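Local atomic coordinates of rhamnonate dehydratase (Gibberella zeae PH-1, PDB entry 3FXG), a protein that probably dehydrates L-rhamnonate to a 2-keto-3-deoxy sugar acid, as a magnesium-dependent member of the enolase superfamily. Residues 196-210 / 231-243. Numbering follows the deposited sequence.
Sequences HEGLRKNVEFLRKHR and YTIELVKACLDLN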
# COMPACT_ATOMS: atom_id res chain seq x y z
N HIS A 196 4.78 -19.48 -30.02
CA HIS A 196 5.01 -18.33 -30.88
C HIS A 196 4.39 -18.49 -32.26
O HIS A 196 4.02 -17.50 -32.89
CB HIS A 196 6.51 -18.06 -31.01
CG HIS A 196 7.14 -17.57 -29.74
ND1 HIS A 196 7.28 -18.36 -28.63
CD2 HIS A 196 7.64 -16.36 -29.41
CE1 HIS A 196 7.84 -17.66 -27.66
NE2 HIS A 196 8.07 -16.44 -28.10
N GLU A 197 4.28 -19.72 -32.74
CA GLU A 197 3.68 -19.95 -34.05
C GLU A 197 2.21 -19.56 -33.93
O GLU A 197 1.68 -18.84 -34.78
CB GLU A 197 3.80 -21.42 -34.46
CG GLU A 197 3.10 -21.73 -35.78
CD GLU A 197 3.28 -23.17 -36.23
OE1 GLU A 197 4.43 -23.55 -36.55
OE2 GLU A 197 2.28 -23.91 -36.26
N GLY A 198 1.56 -20.04 -32.87
CA GLY A 198 0.17 -19.72 -32.65
C GLY A 198 -0.02 -18.22 -32.50
O GLY A 198 -1.01 -17.66 -32.97
N LEU A 199 0.94 -17.56 -31.85
CA LEU A 199 0.85 -16.12 -31.63
C LEU A 199 0.95 -15.39 -32.96
O LEU A 199 0.19 -14.45 -33.22
CB LEU A 199 1.97 -15.65 -30.69
CG LEU A 199 1.89 -14.20 -30.19
CD1 LEU A 199 2.73 -14.05 -28.93
CD2 LEU A 199 2.36 -13.24 -31.26
N ARG A 200 1.87 -15.82 -33.82
CA ARG A 200 2.01 -15.18 -35.12
C ARG A 200 0.72 -15.36 -35.91
O ARG A 200 0.26 -14.44 -36.59
CB ARG A 200 3.19 -15.76 -35.90
CG ARG A 200 4.56 -15.32 -35.37
CD ARG A 200 5.66 -15.63 -36.38
NE ARG A 200 5.87 -17.06 -36.56
CZ ARG A 200 6.53 -17.83 -35.70
NH1 ARG A 200 6.66 -19.13 -35.95
NH2 ARG A 200 7.07 -17.31 -34.61
N LYS A 201 0.13 -16.54 -35.82
CA LYS A 201 -1.12 -16.83 -36.52
C LYS A 201 -2.26 -15.97 -35.98
O LYS A 201 -3.10 -15.50 -36.74
CB LYS A 201 -1.46 -18.32 -36.39
CG LYS A 201 -0.49 -19.21 -37.19
CD LYS A 201 -0.54 -20.66 -36.75
CE LYS A 201 -1.84 -21.34 -37.14
NZ LYS A 201 -1.84 -22.77 -36.72
N ASN A 202 -2.28 -15.76 -34.66
CA ASN A 202 -3.32 -14.92 -34.06
C ASN A 202 -3.18 -13.50 -34.59
O ASN A 202 -4.18 -12.86 -34.94
CB ASN A 202 -3.18 -14.89 -32.53
CG ASN A 202 -3.90 -16.05 -31.86
OD1 ASN A 202 -4.92 -16.53 -32.35
ND2 ASN A 202 -3.37 -16.49 -30.72
N VAL A 203 -1.95 -13.00 -34.65
CA VAL A 203 -1.70 -11.65 -35.13
C VAL A 203 -2.14 -11.50 -36.59
O VAL A 203 -2.80 -10.53 -36.95
CB VAL A 203 -0.20 -11.29 -35.01
CG1 VAL A 203 0.06 -9.91 -35.63
CG2 VAL A 203 0.22 -11.29 -33.55
N GLU A 204 -1.77 -12.47 -37.42
CA GLU A 204 -2.12 -12.45 -38.83
C GLU A 204 -3.64 -12.48 -39.01
O GLU A 204 -4.19 -11.82 -39.89
CB GLU A 204 -1.49 -13.65 -39.55
CG GLU A 204 -1.88 -13.80 -41.02
CD GLU A 204 -1.74 -12.50 -41.80
OE1 GLU A 204 -0.83 -11.70 -41.49
OE2 GLU A 204 -2.54 -12.29 -42.74
N PHE A 205 -4.30 -13.26 -38.15
CA PHE A 205 -5.75 -13.39 -38.17
C PHE A 205 -6.42 -12.04 -37.95
O PHE A 205 -7.33 -11.65 -38.69
CB PHE A 205 -6.18 -14.36 -37.07
CG PHE A 205 -7.67 -14.45 -36.87
CD1 PHE A 205 -8.46 -15.17 -37.76
CD2 PHE A 205 -8.27 -13.85 -35.77
CE1 PHE A 205 -9.83 -15.29 -37.55
CE2 PHE A 205 -9.64 -13.96 -35.56
CZ PHE A 205 -10.43 -14.69 -36.45
N LEU A 206 -5.97 -11.33 -36.92
CA LEU A 206 -6.51 -10.02 -36.59
C LEU A 206 -6.14 -8.98 -37.64
O LEU A 206 -6.94 -8.09 -37.95
CB LEU A 206 -6.02 -9.59 -35.20
CG LEU A 206 -6.49 -10.48 -34.04
CD1 LEU A 206 -5.89 -9.99 -32.72
CD2 LEU A 206 -8.02 -10.47 -33.96
N ARG A 207 -4.94 -9.09 -38.19
CA ARG A 207 -4.49 -8.14 -39.21
C ARG A 207 -5.39 -8.25 -40.44
O ARG A 207 -5.75 -7.24 -41.05
CB ARG A 207 -3.05 -8.44 -39.63
CG ARG A 207 -2.47 -7.42 -40.60
CD ARG A 207 -1.37 -8.03 -41.44
NE ARG A 207 -1.89 -9.05 -42.36
CZ ARG A 207 -2.70 -8.79 -43.38
NH1 ARG A 207 -3.09 -7.55 -43.63
NH2 ARG A 207 -3.13 -9.78 -44.15
N LYS A 208 -5.76 -9.48 -40.79
CA LYS A 208 -6.61 -9.73 -41.95
C LYS A 208 -7.97 -9.05 -41.78
O LYS A 208 -8.49 -8.45 -42.71
CB LYS A 208 -6.80 -11.24 -42.14
CG LYS A 208 -7.62 -11.60 -43.37
CD LYS A 208 -7.65 -13.11 -43.61
CE LYS A 208 -6.29 -13.65 -44.04
NZ LYS A 208 -5.25 -13.55 -42.97
N HIS A 209 -8.52 -9.14 -40.58
CA HIS A 209 -9.81 -8.52 -40.31
C HIS A 209 -9.71 -7.00 -40.35
O HIS A 209 -10.57 -6.33 -40.91
CB HIS A 209 -10.35 -8.99 -38.96
CG HIS A 209 -10.98 -10.35 -39.02
ND1 HIS A 209 -10.65 -11.36 -38.14
CD2 HIS A 209 -11.92 -10.86 -39.85
CE1 HIS A 209 -11.36 -12.44 -38.43
NE2 HIS A 209 -12.14 -12.16 -39.46
N ARG A 210 -8.65 -6.46 -39.75
CA ARG A 210 -8.45 -5.02 -39.74
C ARG A 210 -8.33 -4.53 -41.18
O ARG A 210 -8.86 -3.48 -41.53
CB ARG A 210 -7.17 -4.66 -38.97
CG ARG A 210 -6.72 -3.21 -39.14
CD ARG A 210 -7.82 -2.22 -38.79
NE ARG A 210 -8.12 -2.19 -37.35
CZ ARG A 210 -9.29 -1.83 -36.84
NH1 ARG A 210 -10.29 -1.48 -37.64
NH2 ARG A 210 -9.46 -1.82 -35.52
N TYR A 231 1.18 -14.27 -21.87
CA TYR A 231 0.76 -14.40 -23.26
C TYR A 231 -0.09 -13.21 -23.70
O TYR A 231 0.10 -12.68 -24.80
CB TYR A 231 -0.03 -15.70 -23.47
CG TYR A 231 -0.29 -16.00 -24.93
CD1 TYR A 231 0.66 -16.67 -25.71
CD2 TYR A 231 -1.47 -15.59 -25.54
CE1 TYR A 231 0.43 -16.93 -27.06
CE2 TYR A 231 -1.71 -15.83 -26.89
CZ TYR A 231 -0.75 -16.50 -27.64
OH TYR A 231 -0.99 -16.75 -28.97
N THR A 232 -1.02 -12.80 -22.85
CA THR A 232 -1.88 -11.66 -23.16
C THR A 232 -1.03 -10.43 -23.40
O THR A 232 -1.23 -9.70 -24.37
CB THR A 232 -2.86 -11.37 -22.00
OG1 THR A 232 -3.74 -12.49 -21.83
CG2 THR A 232 -3.69 -10.13 -22.31
N ILE A 233 -0.06 -10.19 -22.52
CA ILE A 233 0.81 -9.03 -22.65
C ILE A 233 1.60 -9.06 -23.96
O ILE A 233 1.73 -8.03 -24.63
CB ILE A 233 1.79 -8.94 -21.44
CG1 ILE A 233 1.00 -8.50 -20.19
CG2 ILE A 233 2.91 -7.96 -21.73
CD1 ILE A 233 1.83 -8.42 -18.92
N GLU A 234 2.11 -10.23 -24.34
CA GLU A 234 2.87 -10.32 -25.58
C GLU A 234 1.98 -10.18 -26.82
O GLU A 234 2.37 -9.53 -27.79
CB GLU A 234 3.65 -11.64 -25.65
CG GLU A 234 4.36 -11.83 -27.00
CD GLU A 234 5.38 -12.95 -26.99
OE1 GLU A 234 5.14 -13.99 -26.34
OE2 GLU A 234 6.43 -12.80 -27.66
N LEU A 235 0.80 -10.78 -26.78
CA LEU A 235 -0.14 -10.72 -27.90
C LEU A 235 -0.61 -9.28 -28.13
O LEU A 235 -0.63 -8.80 -29.27
CB LEU A 235 -1.34 -11.62 -27.64
CG LEU A 235 -2.48 -11.61 -28.67
CD1 LEU A 235 -1.95 -12.05 -30.03
CD2 LEU A 235 -3.59 -12.53 -28.21
N VAL A 236 -1.00 -8.61 -27.06
CA VAL A 236 -1.46 -7.24 -27.19
C VAL A 236 -0.34 -6.37 -27.75
O VAL A 236 -0.58 -5.54 -28.63
CB VAL A 236 -1.95 -6.69 -25.82
CG1 VAL A 236 -2.18 -5.18 -25.89
CG2 VAL A 236 -3.26 -7.40 -25.44
N LYS A 237 0.88 -6.56 -27.26
CA LYS A 237 2.01 -5.78 -27.75
C LYS A 237 2.20 -6.02 -29.25
O LYS A 237 2.42 -5.07 -30.01
CB LYS A 237 3.29 -6.17 -27.01
CG LYS A 237 4.48 -5.30 -27.39
CD LYS A 237 5.76 -5.71 -26.66
CE LYS A 237 6.90 -4.77 -27.02
NZ LYS A 237 8.18 -5.14 -26.34
N ALA A 238 2.09 -7.27 -29.66
CA ALA A 238 2.27 -7.63 -31.07
C ALA A 238 1.17 -7.08 -31.98
O ALA A 238 1.37 -7.00 -33.20
CB ALA A 238 2.35 -9.14 -31.22
N CYS A 239 0.04 -6.70 -31.41
CA CYS A 239 -1.09 -6.19 -32.20
C CYS A 239 -1.34 -4.70 -32.03
O CYS A 239 -2.38 -4.20 -32.47
CB CYS A 239 -2.38 -6.93 -31.82
SG CYS A 239 -2.39 -8.69 -32.17
N LEU A 240 -0.41 -3.98 -31.42
CA LEU A 240 -0.61 -2.56 -31.19
C LEU A 240 -1.01 -1.72 -32.40
O LEU A 240 -1.87 -0.85 -32.29
CB LEU A 240 0.62 -1.96 -30.50
CG LEU A 240 0.84 -2.50 -29.08
CD1 LEU A 240 2.04 -1.81 -28.43
CD2 LEU A 240 -0.41 -2.27 -28.25
N ASP A 241 -0.42 -1.98 -33.56
CA ASP A 241 -0.76 -1.20 -34.75
C ASP A 241 -2.11 -1.56 -35.37
O ASP A 241 -2.56 -0.90 -36.31
CB ASP A 241 0.34 -1.34 -35.81
CG ASP A 241 0.57 -2.78 -36.23
OD1 ASP A 241 1.46 -3.01 -37.08
OD2 ASP A 241 -0.12 -3.68 -35.70
N LEU A 242 -2.76 -2.59 -34.85
CA LEU A 242 -4.06 -3.01 -35.37
C LEU A 242 -5.20 -2.23 -34.72
O LEU A 242 -6.37 -2.38 -35.09
CB LEU A 242 -4.26 -4.51 -35.17
CG LEU A 242 -3.22 -5.42 -35.84
CD1 LEU A 242 -3.63 -6.87 -35.68
CD2 LEU A 242 -3.09 -5.07 -37.32
N ASN A 243 -4.85 -1.41 -33.73
CA ASN A 243 -5.82 -0.59 -33.01
C ASN A 243 -7.05 -1.34 -32.50
O ASN A 243 -8.18 -0.92 -32.74
CB ASN A 243 -6.25 0.58 -33.90
CG ASN A 243 -5.09 1.50 -34.27
OD1 ASN A 243 -5.20 2.34 -35.16
ND2 ASN A 243 -3.96 1.33 -33.58
O HOH W 1 -10.78 -0.90 -33.06
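Arg-210 closes one end of this contact by gripping the carbonyl oxygen of Leu-242 side-on with two nitrogens: NE donates over 2.9 Å to Leu-242 O at 155°, and NH2 reaches the same oxygen over 3.2 Å, both nearly within the guanidinium plane. Bends at chi2 and chi3 bring the guanidinium edge-on to this carbonyl. NH2 also makes a weak bond to Asn-243 O; a water donates to Asn-243 O and weakly accepts from the same NH2, while NH1 donates hydrogen bonds to the carbonyl oxygens of Phe-217 and Gly-214. Helices 195-213 and 229-238 are consecutive outer helices of the enolase-type barrel domain, and the axes of segments 196-210 and 231-238 cross at -42°; Leu-206, Leu-235 and Cys-239 also pack on Trp-247 of strand 246-248. At the other end Asn-202 ND2, held chiefly by the carbonyl of Phe-190, also gives a bent bond (3.0 Å, 133°) to Tyr-231 OH, at the edge of the phenol ring. Leu-199 is a knob among Tyr-231, Glu-234, Leu-235 and Ala-238, its CD1 3.4 Å from Glu-234 CG. Between the polar ends, Val-203 CG2 meets Ala-238 CB at 3.8 Å, and Leu-242 CD1 lies 3.7 Å from Leu-206 CB. Glu-234 OE1 faces Lys-270 of the second subunit in a long, weak ion pair.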